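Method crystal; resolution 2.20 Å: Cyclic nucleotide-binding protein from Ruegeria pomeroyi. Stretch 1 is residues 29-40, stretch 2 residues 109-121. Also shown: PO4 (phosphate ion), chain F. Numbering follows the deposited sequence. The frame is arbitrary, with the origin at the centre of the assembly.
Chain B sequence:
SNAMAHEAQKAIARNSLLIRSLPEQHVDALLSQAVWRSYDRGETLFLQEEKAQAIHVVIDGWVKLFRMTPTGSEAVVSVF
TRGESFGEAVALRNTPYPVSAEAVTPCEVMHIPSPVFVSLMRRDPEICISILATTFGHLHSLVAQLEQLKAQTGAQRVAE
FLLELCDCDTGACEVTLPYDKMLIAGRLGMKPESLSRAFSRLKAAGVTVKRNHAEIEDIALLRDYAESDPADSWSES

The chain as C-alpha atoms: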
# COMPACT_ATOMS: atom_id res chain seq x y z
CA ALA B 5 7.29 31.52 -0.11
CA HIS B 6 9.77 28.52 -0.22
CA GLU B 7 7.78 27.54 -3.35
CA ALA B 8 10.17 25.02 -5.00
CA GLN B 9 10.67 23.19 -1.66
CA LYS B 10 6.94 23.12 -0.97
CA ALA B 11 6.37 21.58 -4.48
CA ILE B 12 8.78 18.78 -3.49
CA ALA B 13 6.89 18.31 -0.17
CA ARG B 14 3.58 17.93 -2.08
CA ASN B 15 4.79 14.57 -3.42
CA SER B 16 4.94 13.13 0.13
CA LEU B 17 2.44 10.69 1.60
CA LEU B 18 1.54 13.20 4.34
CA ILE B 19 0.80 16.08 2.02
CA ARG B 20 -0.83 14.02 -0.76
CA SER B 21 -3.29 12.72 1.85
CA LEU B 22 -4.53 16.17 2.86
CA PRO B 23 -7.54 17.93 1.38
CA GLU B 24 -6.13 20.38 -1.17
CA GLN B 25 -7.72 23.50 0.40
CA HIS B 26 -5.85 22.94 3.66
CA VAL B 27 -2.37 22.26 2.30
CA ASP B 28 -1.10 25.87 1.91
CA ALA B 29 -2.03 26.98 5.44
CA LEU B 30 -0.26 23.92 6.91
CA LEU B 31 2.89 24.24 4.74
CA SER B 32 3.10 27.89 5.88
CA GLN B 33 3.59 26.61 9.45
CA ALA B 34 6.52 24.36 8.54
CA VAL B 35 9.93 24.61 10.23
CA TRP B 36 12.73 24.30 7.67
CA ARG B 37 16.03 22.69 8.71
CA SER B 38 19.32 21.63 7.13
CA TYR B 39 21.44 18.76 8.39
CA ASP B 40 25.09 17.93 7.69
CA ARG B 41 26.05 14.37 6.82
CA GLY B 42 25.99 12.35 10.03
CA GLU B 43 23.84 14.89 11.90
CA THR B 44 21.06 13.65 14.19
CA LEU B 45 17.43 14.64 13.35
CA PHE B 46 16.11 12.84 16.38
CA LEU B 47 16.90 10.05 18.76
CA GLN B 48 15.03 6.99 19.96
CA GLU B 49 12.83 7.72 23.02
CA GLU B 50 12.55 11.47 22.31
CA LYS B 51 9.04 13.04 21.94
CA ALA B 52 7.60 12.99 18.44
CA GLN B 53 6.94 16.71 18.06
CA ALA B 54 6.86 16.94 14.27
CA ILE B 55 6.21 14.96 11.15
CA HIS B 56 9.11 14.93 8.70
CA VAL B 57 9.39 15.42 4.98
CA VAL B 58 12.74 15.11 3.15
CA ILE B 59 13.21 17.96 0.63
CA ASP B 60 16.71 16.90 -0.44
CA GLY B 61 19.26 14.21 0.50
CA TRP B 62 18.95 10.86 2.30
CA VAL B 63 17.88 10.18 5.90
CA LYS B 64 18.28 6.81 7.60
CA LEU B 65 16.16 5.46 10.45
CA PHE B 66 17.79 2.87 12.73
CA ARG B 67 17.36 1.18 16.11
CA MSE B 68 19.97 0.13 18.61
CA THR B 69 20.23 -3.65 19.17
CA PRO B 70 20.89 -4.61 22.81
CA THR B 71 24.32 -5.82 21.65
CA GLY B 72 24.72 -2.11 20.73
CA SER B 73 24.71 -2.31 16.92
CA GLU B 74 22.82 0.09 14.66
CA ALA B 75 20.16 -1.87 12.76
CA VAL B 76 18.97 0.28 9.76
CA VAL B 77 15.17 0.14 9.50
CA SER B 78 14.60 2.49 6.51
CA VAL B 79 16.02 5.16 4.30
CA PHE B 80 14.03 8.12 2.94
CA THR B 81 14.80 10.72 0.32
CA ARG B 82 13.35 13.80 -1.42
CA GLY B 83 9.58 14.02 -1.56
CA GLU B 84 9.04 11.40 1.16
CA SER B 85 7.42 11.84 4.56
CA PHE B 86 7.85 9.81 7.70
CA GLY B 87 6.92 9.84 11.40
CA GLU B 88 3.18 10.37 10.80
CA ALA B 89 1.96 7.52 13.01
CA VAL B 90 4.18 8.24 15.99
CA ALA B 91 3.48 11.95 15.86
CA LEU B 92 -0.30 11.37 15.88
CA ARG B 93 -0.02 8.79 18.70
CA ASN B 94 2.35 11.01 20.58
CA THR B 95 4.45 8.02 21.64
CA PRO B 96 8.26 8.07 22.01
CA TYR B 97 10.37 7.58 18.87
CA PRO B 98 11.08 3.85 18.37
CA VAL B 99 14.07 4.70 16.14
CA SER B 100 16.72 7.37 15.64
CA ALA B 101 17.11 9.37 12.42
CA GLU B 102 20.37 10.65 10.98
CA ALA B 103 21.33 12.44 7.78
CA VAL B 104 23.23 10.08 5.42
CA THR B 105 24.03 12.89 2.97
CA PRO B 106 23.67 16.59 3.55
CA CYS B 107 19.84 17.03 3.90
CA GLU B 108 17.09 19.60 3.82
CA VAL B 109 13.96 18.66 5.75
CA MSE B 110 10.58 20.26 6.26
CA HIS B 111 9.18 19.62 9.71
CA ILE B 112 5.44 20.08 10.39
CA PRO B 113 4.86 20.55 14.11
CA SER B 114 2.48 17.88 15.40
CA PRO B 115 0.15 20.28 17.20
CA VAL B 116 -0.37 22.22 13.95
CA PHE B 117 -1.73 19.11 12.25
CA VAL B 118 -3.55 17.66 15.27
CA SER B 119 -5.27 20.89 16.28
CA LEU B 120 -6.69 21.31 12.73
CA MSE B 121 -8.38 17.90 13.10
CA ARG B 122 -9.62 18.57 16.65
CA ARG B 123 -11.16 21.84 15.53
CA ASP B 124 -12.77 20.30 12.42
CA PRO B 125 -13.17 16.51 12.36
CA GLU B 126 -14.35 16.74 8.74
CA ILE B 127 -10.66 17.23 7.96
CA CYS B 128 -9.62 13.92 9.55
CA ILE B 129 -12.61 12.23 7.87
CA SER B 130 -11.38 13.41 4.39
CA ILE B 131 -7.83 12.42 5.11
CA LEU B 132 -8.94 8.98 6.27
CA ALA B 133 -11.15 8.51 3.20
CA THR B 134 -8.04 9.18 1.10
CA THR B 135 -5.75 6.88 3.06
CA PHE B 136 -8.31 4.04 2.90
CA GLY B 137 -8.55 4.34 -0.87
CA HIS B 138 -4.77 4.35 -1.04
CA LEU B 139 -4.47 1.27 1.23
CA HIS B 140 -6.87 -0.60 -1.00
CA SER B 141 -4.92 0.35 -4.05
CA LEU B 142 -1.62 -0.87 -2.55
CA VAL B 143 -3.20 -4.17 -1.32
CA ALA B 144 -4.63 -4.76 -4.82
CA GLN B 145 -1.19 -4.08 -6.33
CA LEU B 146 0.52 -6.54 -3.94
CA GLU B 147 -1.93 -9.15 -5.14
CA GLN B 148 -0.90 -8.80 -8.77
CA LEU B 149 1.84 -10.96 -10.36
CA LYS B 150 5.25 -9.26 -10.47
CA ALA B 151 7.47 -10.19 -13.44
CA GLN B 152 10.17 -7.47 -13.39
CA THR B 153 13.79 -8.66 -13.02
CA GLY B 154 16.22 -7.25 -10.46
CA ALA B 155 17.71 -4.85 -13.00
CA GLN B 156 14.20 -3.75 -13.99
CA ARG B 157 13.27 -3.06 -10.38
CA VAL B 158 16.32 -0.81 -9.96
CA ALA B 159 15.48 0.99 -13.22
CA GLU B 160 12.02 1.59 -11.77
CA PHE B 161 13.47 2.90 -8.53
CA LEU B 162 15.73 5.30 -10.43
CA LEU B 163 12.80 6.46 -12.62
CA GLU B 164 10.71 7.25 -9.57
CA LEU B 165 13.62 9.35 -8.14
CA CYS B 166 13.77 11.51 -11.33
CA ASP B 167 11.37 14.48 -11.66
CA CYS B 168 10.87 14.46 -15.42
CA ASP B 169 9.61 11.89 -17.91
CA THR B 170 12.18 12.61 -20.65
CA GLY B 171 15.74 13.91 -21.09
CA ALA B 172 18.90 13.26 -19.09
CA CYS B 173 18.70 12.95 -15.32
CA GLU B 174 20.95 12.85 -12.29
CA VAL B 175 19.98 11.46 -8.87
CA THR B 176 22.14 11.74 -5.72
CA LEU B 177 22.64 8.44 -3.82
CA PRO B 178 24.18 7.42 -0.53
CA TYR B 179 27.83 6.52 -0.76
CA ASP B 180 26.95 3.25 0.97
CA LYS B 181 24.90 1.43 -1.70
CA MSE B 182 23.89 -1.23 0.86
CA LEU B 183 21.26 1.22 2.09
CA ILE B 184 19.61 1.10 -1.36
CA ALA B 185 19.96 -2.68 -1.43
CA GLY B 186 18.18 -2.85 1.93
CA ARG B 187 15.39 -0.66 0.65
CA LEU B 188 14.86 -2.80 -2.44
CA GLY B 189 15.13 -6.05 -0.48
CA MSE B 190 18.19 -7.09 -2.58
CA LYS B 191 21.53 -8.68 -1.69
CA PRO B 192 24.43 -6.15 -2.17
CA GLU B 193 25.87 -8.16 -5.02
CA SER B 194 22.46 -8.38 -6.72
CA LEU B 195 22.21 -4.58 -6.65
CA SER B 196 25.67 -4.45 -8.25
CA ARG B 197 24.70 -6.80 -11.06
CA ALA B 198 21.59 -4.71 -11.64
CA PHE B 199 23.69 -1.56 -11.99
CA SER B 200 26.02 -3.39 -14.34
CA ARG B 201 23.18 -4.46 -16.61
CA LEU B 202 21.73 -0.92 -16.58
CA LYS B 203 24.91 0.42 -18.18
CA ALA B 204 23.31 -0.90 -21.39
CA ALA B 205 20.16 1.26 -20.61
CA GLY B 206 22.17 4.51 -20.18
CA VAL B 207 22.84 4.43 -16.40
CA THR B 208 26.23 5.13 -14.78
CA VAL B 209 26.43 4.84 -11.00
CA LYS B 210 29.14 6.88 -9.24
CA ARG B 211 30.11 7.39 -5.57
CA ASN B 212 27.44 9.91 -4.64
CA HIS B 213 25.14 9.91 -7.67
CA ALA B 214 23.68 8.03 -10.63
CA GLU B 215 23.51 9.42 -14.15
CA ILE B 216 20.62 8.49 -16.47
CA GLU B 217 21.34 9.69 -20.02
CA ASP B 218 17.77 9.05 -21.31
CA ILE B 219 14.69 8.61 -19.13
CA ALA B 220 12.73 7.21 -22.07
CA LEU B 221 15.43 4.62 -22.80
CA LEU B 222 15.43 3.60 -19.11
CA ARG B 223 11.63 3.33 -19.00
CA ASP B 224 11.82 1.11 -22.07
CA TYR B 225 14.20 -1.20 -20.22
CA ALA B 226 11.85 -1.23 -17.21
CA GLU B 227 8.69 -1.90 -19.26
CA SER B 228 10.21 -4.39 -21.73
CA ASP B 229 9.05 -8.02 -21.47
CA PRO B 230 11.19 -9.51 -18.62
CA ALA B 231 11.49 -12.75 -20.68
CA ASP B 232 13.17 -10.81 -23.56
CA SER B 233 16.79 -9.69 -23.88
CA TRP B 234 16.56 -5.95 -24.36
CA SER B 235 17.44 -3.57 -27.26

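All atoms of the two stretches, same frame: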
# COMPACT_ATOMS: atom_id res chain seq x y z
N ALA B 29 -2.05 26.46 4.07
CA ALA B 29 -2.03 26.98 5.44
C ALA B 29 -1.09 26.12 6.30
O ALA B 29 -0.35 26.65 7.11
CB ALA B 29 -3.46 27.03 6.04
N LEU B 30 -1.10 24.81 6.09
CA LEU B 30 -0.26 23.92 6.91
C LEU B 30 1.24 24.02 6.52
O LEU B 30 2.10 24.09 7.40
CB LEU B 30 -0.77 22.50 6.85
CG LEU B 30 0.01 21.40 7.60
CD1 LEU B 30 -0.89 20.32 8.12
CD2 LEU B 30 1.01 20.76 6.67
N LEU B 31 1.53 24.06 5.22
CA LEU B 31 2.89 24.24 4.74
C LEU B 31 3.49 25.57 5.23
O LEU B 31 4.71 25.67 5.45
CB LEU B 31 2.95 24.18 3.21
CG LEU B 31 2.68 22.83 2.53
CD1 LEU B 31 2.88 22.98 1.04
CD2 LEU B 31 3.55 21.70 3.08
N SER B 32 2.64 26.58 5.40
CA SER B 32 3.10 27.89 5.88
C SER B 32 3.52 27.84 7.33
O SER B 32 4.14 28.77 7.79
CB SER B 32 2.01 28.97 5.72
OG SER B 32 1.91 29.42 4.38
N GLN B 33 3.19 26.77 8.06
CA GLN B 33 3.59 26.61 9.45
C GLN B 33 4.77 25.64 9.60
O GLN B 33 5.13 25.27 10.71
CB GLN B 33 2.39 26.18 10.27
CG GLN B 33 1.35 27.29 10.32
CD GLN B 33 0.11 26.87 11.02
OE1 GLN B 33 0.06 26.90 12.25
NE2 GLN B 33 -0.92 26.47 10.26
N ALA B 34 5.39 25.26 8.49
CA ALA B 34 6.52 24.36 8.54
C ALA B 34 7.74 25.01 9.19
O ALA B 34 7.90 26.23 9.16
CB ALA B 34 6.86 23.92 7.12
N VAL B 35 8.60 24.19 9.78
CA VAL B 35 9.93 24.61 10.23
C VAL B 35 10.97 23.97 9.29
O VAL B 35 11.00 22.76 9.11
CB VAL B 35 10.19 24.17 11.70
CG1 VAL B 35 11.62 24.55 12.13
CG2 VAL B 35 9.18 24.84 12.63
N TRP B 36 11.80 24.78 8.67
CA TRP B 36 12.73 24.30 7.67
C TRP B 36 14.11 24.13 8.29
O TRP B 36 14.62 25.05 8.89
CB TRP B 36 12.80 25.28 6.50
CG TRP B 36 11.46 25.50 5.89
CD1 TRP B 36 10.53 26.44 6.26
CD2 TRP B 36 10.88 24.75 4.81
NE1 TRP B 36 9.41 26.31 5.47
CE2 TRP B 36 9.61 25.28 4.58
CE3 TRP B 36 11.33 23.70 4.00
CZ2 TRP B 36 8.79 24.82 3.56
CZ3 TRP B 36 10.52 23.24 3.02
CH2 TRP B 36 9.25 23.78 2.80
N ARG B 37 14.71 22.94 8.16
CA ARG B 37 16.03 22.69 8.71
C ARG B 37 16.95 21.99 7.72
O ARG B 37 16.50 21.17 6.92
CB ARG B 37 15.94 21.85 9.98
CG ARG B 37 15.25 22.54 11.15
CD ARG B 37 16.09 23.69 11.67
NE ARG B 37 15.54 24.25 12.90
CZ ARG B 37 14.89 25.41 12.98
NH1 ARG B 37 14.67 26.18 11.89
NH2 ARG B 37 14.43 25.80 14.17
N SER B 38 18.24 22.30 7.84
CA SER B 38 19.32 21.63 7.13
C SER B 38 20.12 20.80 8.07
O SER B 38 20.25 21.17 9.22
CB SER B 38 20.27 22.65 6.53
OG SER B 38 19.64 23.15 5.38
N TYR B 39 20.65 19.69 7.58
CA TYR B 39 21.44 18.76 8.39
C TYR B 39 22.73 18.41 7.61
O TYR B 39 22.69 18.17 6.40
CB TYR B 39 20.62 17.51 8.73
CG TYR B 39 19.41 17.81 9.57
CD1 TYR B 39 18.21 18.16 8.98
CD2 TYR B 39 19.47 17.78 10.96
CE1 TYR B 39 17.08 18.49 9.75
CE2 TYR B 39 18.38 18.09 11.73
CZ TYR B 39 17.16 18.46 11.11
OH TYR B 39 16.04 18.80 11.87
N ASP B 40 23.86 18.43 8.30
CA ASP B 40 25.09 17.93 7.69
C ASP B 40 25.03 16.40 7.66
O ASP B 40 24.27 15.77 8.42
CB ASP B 40 26.34 18.30 8.52
CG ASP B 40 26.53 19.79 8.67
OD1 ASP B 40 26.04 20.55 7.82
OD2 ASP B 40 27.22 20.21 9.62
N VAL B 109 15.19 19.27 5.28
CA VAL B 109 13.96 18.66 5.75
C VAL B 109 12.95 19.76 6.07
O VAL B 109 13.29 20.85 6.54
CB VAL B 109 14.22 17.79 6.96
CG1 VAL B 109 12.92 17.11 7.47
CG2 VAL B 109 15.32 16.77 6.66
N MSE B 110 11.68 19.45 5.82
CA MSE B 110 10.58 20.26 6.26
C MSE B 110 9.90 19.54 7.41
O MSE B 110 9.42 18.41 7.27
CB MSE B 110 9.58 20.45 5.12
CG MSE B 110 8.51 21.49 5.44
SE MSE B 110 7.07 21.46 4.12
CE MSE B 110 6.27 19.75 4.60
N HIS B 111 9.82 20.21 8.54
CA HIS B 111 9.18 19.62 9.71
C HIS B 111 7.82 20.31 9.93
O HIS B 111 7.76 21.53 10.03
CB HIS B 111 10.05 19.83 10.96
CG HIS B 111 11.43 19.27 10.87
ND1 HIS B 111 11.72 17.95 11.15
CD2 HIS B 111 12.63 19.87 10.65
CE1 HIS B 111 13.02 17.75 11.01
NE2 HIS B 111 13.60 18.90 10.75
N ILE B 112 6.76 19.54 10.05
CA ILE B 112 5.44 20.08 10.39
C ILE B 112 5.19 19.80 11.87
O ILE B 112 5.12 18.63 12.26
CB ILE B 112 4.33 19.42 9.61
CG1 ILE B 112 4.55 19.58 8.10
CG2 ILE B 112 2.97 20.06 9.99
CD1 ILE B 112 4.61 21.02 7.64
N PRO B 113 5.07 20.85 12.70
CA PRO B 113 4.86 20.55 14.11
C PRO B 113 3.57 19.76 14.33
O PRO B 113 2.57 20.06 13.73
CB PRO B 113 4.77 21.92 14.79
CG PRO B 113 5.35 22.87 13.83
CD PRO B 113 5.22 22.28 12.43
N SER B 114 3.63 18.73 15.17
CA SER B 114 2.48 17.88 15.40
C SER B 114 1.23 18.64 15.83
O SER B 114 0.15 18.38 15.27
CB SER B 114 2.81 16.82 16.45
OG SER B 114 3.89 16.05 15.98
N PRO B 115 1.36 19.58 16.79
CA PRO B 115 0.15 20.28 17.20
C PRO B 115 -0.51 21.07 16.08
O PRO B 115 -1.72 21.23 16.10
CB PRO B 115 0.60 21.18 18.38
CG PRO B 115 1.94 20.58 18.85
CD PRO B 115 2.55 20.05 17.54
N VAL B 116 0.24 21.50 15.07
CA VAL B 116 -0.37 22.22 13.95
C VAL B 116 -1.34 21.31 13.19
O VAL B 116 -2.44 21.72 12.79
CB VAL B 116 0.71 22.78 13.00
CG1 VAL B 116 0.13 23.10 11.62
CG2 VAL B 116 1.43 24.01 13.68
N PHE B 117 -0.93 20.07 12.99
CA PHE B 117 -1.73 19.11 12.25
C PHE B 117 -2.87 18.58 13.14
O PHE B 117 -4.03 18.50 12.71
CB PHE B 117 -0.82 17.99 11.77
CG PHE B 117 -1.47 17.00 10.86
CD1 PHE B 117 -2.50 17.35 10.01
CD2 PHE B 117 -1.03 15.71 10.83
CE1 PHE B 117 -3.07 16.39 9.16
CE2 PHE B 117 -1.60 14.76 9.99
CZ PHE B 117 -2.62 15.12 9.15
N VAL B 118 -2.55 18.20 14.36
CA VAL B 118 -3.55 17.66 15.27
C VAL B 118 -4.66 18.68 15.60
O VAL B 118 -5.87 18.34 15.59
CB VAL B 118 -2.89 17.09 16.55
CG1 VAL B 118 -3.91 16.83 17.62
CG2 VAL B 118 -2.13 15.77 16.19
N SER B 119 -4.28 19.93 15.84
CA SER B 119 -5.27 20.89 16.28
C SER B 119 -6.28 21.17 15.15
O SER B 119 -7.48 21.31 15.42
CB SER B 119 -4.63 22.17 16.81
OG SER B 119 -4.14 22.91 15.72
N LEU B 120 -5.80 21.21 13.91
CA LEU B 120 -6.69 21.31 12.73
C LEU B 120 -7.80 20.25 12.78
O LEU B 120 -9.01 20.55 12.62
CB LEU B 120 -5.82 21.10 11.48
CG LEU B 120 -6.21 21.51 10.08
CD1 LEU B 120 -6.53 23.00 10.04
CD2 LEU B 120 -5.05 21.15 9.07
N MSE B 121 -7.40 19.00 13.01
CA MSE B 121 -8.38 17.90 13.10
C MSE B 121 -9.27 17.93 14.36
O MSE B 121 -10.42 17.50 14.35
CB MSE B 121 -7.67 16.56 12.93
CG MSE B 121 -6.99 16.44 11.53
SE MSE B 121 -6.18 14.73 11.29
CE MSE B 121 -4.58 15.10 12.30
P PO4 F . 5.61 30.84 4.72
O1 PO4 F . 5.52 30.70 6.23
O2 PO4 F . 6.15 29.58 4.06
O3 PO4 F . 4.22 31.20 4.23
O4 PO4 F . 6.62 31.93 4.39

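Two segments distant in sequence often pack by a simple rule: the backbone fixes the register, and side chains then fill the spaces that register creates. Residues 29-40 and 109-121 of this cyclic nucleotide-binding protein illustrate it, burying 777 Å² between them, both sides summed.

The frame is an antiparallel pair of strands, 35-39 and 109-113. Val35 N donates to His111 O at 2.8 Å, and His111 N returns a bond to Val35 O at 2.9 Å. Two residues on, Arg37 N reaches Val109 O at 3.0 Å and Val109 N reaches Arg37 O at 2.8 Å. All four are nearly straight, with N-H...O angles of 167-175°. Between the two bonded pairs, Trp36 faces Met110 in a non-hydrogen-bonded pair, their CA atoms 4.8 Å apart.

That pair fits closely. Trp36 and Met110, a selenomethionine, project on the same side of the sheet, and the extended start of the Met110 chain lies across the indole: its CG sits over the face of the six-membered ring, 3.6 Å from the centroid. The flat ring offers a broad surface to a slender, flexible chain, whose SE comes within 3.4 Å of Trp36 CH2. Ala34, with only a methyl group, approaches the same chain closely, CB lying 3.4 Å from Met110 CG. At the chain's tip, Met110 CE meets Leu31 CD2 at 3.7 Å.

The other face carries Val35, Arg37, Val109 and His111. Here the His111 ring presents its edge to Tyr39, and Tyr39 OH and His111 NE2 share a hydrogen bond of 2.7 Å in which either could be the donor. The rings meet rim to rim, their planes at 77°, with the hydrogen bond joining their edges. Arg37 lends the aliphatic part of its side chain to this group, CG lying 3.8 Å from His111 CD2, while its end leads away.

Beyond the strands, helix packs against strand and helix. Leu30 is the principal bump: its CD2 lies 3.7 Å from Ile112 CD1, while its CD1 lies 3.9 Å from Phe117 CD1 and 4.3 Å from Leu120 CD2. A branched aliphatic tip suits a hollow with several apolar walls. Ile112 CD1 also meets Ala34 CB at 3.7 Å. Near the more open border, Gln33 closes over Val116, OE1 lying 3.5 Å from CG2, while its NE2 bonds back to Ala29 O at 3.2 Å, within its own stretch.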